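Local coordinates for acetoin utilization protein (Exiguobacterium sibiricum, PDB 2Q04) that probably transfers an acetyl group from acetyl-coenzyme A to a substrate not yet known, with a possible role in acetoin utilization, at residues P18-G23 with I65-N70. Residues are numbered along the deposited sequence; the frame is centred on the assembly and turned at random.
Sequences PVEIEG and IARQGN
E20 pairs with R67, and E22 with I65, in an antiparallel β-ladder between strand 19-23 and the end of strand 62-68, part of the mixed sheet of a GNAT-type acetyltransferase fold. Strand 8-12 flanks the former strand and strand 71-79 the latter, so both lie inside the sheet. The two hydrogen-bonded pairs make reciprocal backbone bonds: E20 N donates to R67 O at 2.8 Å and I65 N to E22 O at 2.9 Å, each with a return bond, from R67 N to E20 O and from E22 N to I65 O. Between them lies the non-hydrogen-bonded pair I21 and A66, where I21 CA sends a CH...O contact to I65 O.

On the face that carries E20, E22, I65 and R67, the main side-chain link is ionic. R67 grips E22 side-on, NH2 reaching OE1 at 3.1 Å and NE reaching OE2 at 3.2 Å; the bend at chi3 (58°) turns NE toward E22 OE2. Both carboxylate oxygens lie near the guanidinium plane but are met from above their own plane, the two planes standing 57° apart. Arginine suits the place because its third nitrogen, NH1, can also donate to G69 O, which lies near the guanidinium plane, so that this third bond helps fix the rotation of the group. E20 CB sits 3.5 Å above one guanidinium face, toward the rim, while E20 OE1 is hydrogen-bonded to T11 OG1 and H9 NE2. An alanine in place of R67 would probably leave the buried E22 carboxylate without its positive mate and G69 O without this donor.

The opposite face is apolar: I21 and A66 meet helix 112-121, and the small A66 lets V19 CG1 approach its CB to 3.8 Å. The amide of Q68 suits the strand end because its NE2 can donate to two carbonyls: it hydrogen-bonds to L16 O and, weakly, to P18 O at 3.3 Å.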
loop_
_atom_site.group_PDB
_atom_site.type_symbol
_atom_site.label_atom_id
_atom_site.label_comp_id
_atom_site.label_asym_id
_atom_site.label_seq_id
_atom_site.Cartn_x
_atom_site.Cartn_y
_atom_site.Cartn_z
ATOM N N PRO A 18 -3.618 17.356 -15.515
ATOM C CA PRO A 18 -3.826 15.917 -15.285
ATOM C C PRO A 18 -2.637 15.211 -14.638
ATOM O O PRO A 18 -1.502 15.661 -14.755
ATOM C CB PRO A 18 -4.064 15.363 -16.706
ATOM C CG PRO A 18 -3.811 16.551 -17.666
ATOM C CD PRO A 18 -3.182 17.629 -16.887
ATOM N N VAL A 19 -2.907 14.067 -14.032
ATOM C CA VAL A 19 -1.881 13.290 -13.334
ATOM C C VAL A 19 -1.801 11.899 -13.940
ATOM O O VAL A 19 -2.817 11.241 -14.128
ATOM C CB VAL A 19 -2.208 13.159 -11.789
ATOM C CG1 VAL A 19 -1.120 12.383 -11.076
ATOM C CG2 VAL A 19 -2.388 14.539 -11.155
ATOM N N GLU A 20 -0.590 11.459 -14.257
ATOM C CA GLU A 20 -0.399 10.147 -14.843
ATOM C C GLU A 20 -0.244 9.110 -13.754
ATOM O O GLU A 20 0.657 9.204 -12.891
ATOM C CB GLU A 20 0.814 10.133 -15.773
ATOM C CG GLU A 20 0.838 11.284 -16.774
ATOM C CD GLU A 20 -0.502 11.494 -17.474
ATOM O OE1 GLU A 20 -1.131 10.494 -17.881
ATOM O OE2 GLU A 20 -0.923 12.663 -17.615
ATOM N N ILE A 21 -1.149 8.143 -13.760
ATOM C CA ILE A 21 -1.152 7.083 -12.778
ATOM C C ILE A 21 -0.772 5.791 -13.457
ATOM O O ILE A 21 -1.517 5.272 -14.280
ATOM C CB ILE A 21 -2.515 6.965 -12.117
ATOM C CG1 ILE A 21 -2.823 8.276 -11.379
ATOM C CG2 ILE A 21 -2.542 5.777 -11.139
ATOM C CD1 ILE A 21 -4.125 8.317 -10.764
ATOM N N GLU A 22 0.408 5.276 -13.120
ATOM C CA GLU A 22 0.983 4.196 -13.872
ATOM C C GLU A 22 1.942 3.341 -13.049
ATOM O O GLU A 22 2.573 3.818 -12.103
ATOM C CB GLU A 22 1.727 4.767 -15.072
ATOM C CG GLU A 22 2.911 5.674 -14.677
ATOM C CD GLU A 22 3.502 6.415 -15.841
ATOM O OE1 GLU A 22 2.742 6.841 -16.734
ATOM O OE2 GLU A 22 4.729 6.618 -15.844
ATOM N N GLY A 23 2.098 2.090 -13.479
ATOM C CA GLY A 23 3.051 1.176 -12.881
ATOM C C GLY A 23 2.635 -0.263 -13.124
ATOM O O GLY A 23 1.576 -0.509 -13.717
ATOM N N ILE A 65 2.918 4.868 -9.401
ATOM C CA ILE A 65 3.123 6.288 -9.080
ATOM C C ILE A 65 2.046 7.187 -9.661
ATOM O O ILE A 65 1.442 6.864 -10.671
ATOM C CB ILE A 65 4.479 6.780 -9.606
ATOM C CG1 ILE A 65 4.536 6.668 -11.151
ATOM C CG2 ILE A 65 5.611 5.989 -8.961
ATOM C CD1 ILE A 65 5.765 7.271 -11.755
ATOM N N ALA A 66 1.774 8.287 -8.959
ATOM C CA ALA A 66 0.975 9.382 -9.494
ATOM C C ALA A 66 1.961 10.472 -9.846
ATOM O O ALA A 66 2.697 10.951 -8.983
ATOM C CB ALA A 66 -0.014 9.869 -8.481
ATOM N N ARG A 67 1.974 10.866 -11.118
ATOM C CA ARG A 67 3.080 11.618 -11.663
ATOM C C ARG A 67 2.633 12.811 -12.522
ATOM O O ARG A 67 1.627 12.746 -13.222
ATOM C CB ARG A 67 3.951 10.668 -12.503
ATOM C CG ARG A 67 5.126 11.306 -13.160
ATOM C CD ARG A 67 5.910 10.294 -14.010
ATOM N NE ARG A 67 5.089 9.666 -15.063
ATOM C CZ ARG A 67 4.694 10.282 -16.192
ATOM N NH1 ARG A 67 4.938 11.565 -16.380
ATOM N NH2 ARG A 67 3.991 9.621 -17.098
ATOM N N GLN A 68 3.379 13.913 -12.410
ATOM C CA GLN A 68 3.246 15.054 -13.302
ATOM C C GLN A 68 4.628 15.395 -13.807
ATOM O O GLN A 68 5.458 15.848 -13.051
ATOM C CB GLN A 68 2.657 16.256 -12.567
ATOM C CG GLN A 68 1.136 16.298 -12.539
ATOM C CD GLN A 68 0.594 17.656 -12.075
ATOM O OE1 GLN A 68 1.251 18.376 -11.309
ATOM N NE2 GLN A 68 -0.605 18.007 -12.539
ATOM N N GLY A 69 4.877 15.157 -15.093
ATOM C CA GLY A 69 6.213 15.338 -15.655
ATOM C C GLY A 69 7.193 14.383 -14.989
ATOM O O GLY A 69 6.914 13.210 -14.858
ATOM N N ASN A 70 8.323 14.911 -14.527
ATOM C CA ASN A 70 9.312 14.104 -13.795
ATOM C C ASN A 70 9.015 14.031 -12.288
ATOM O O ASN A 70 9.749 13.387 -11.542
ATOM C CB ASN A 70 10.720 14.676 -14.000
ATOM C CG ASN A 70 11.339 14.236 -15.285
ATOM O OD1 ASN A 70 11.458 13.040 -15.553
ATOM N ND2 ASN A 70 11.797 15.191 -16.072
#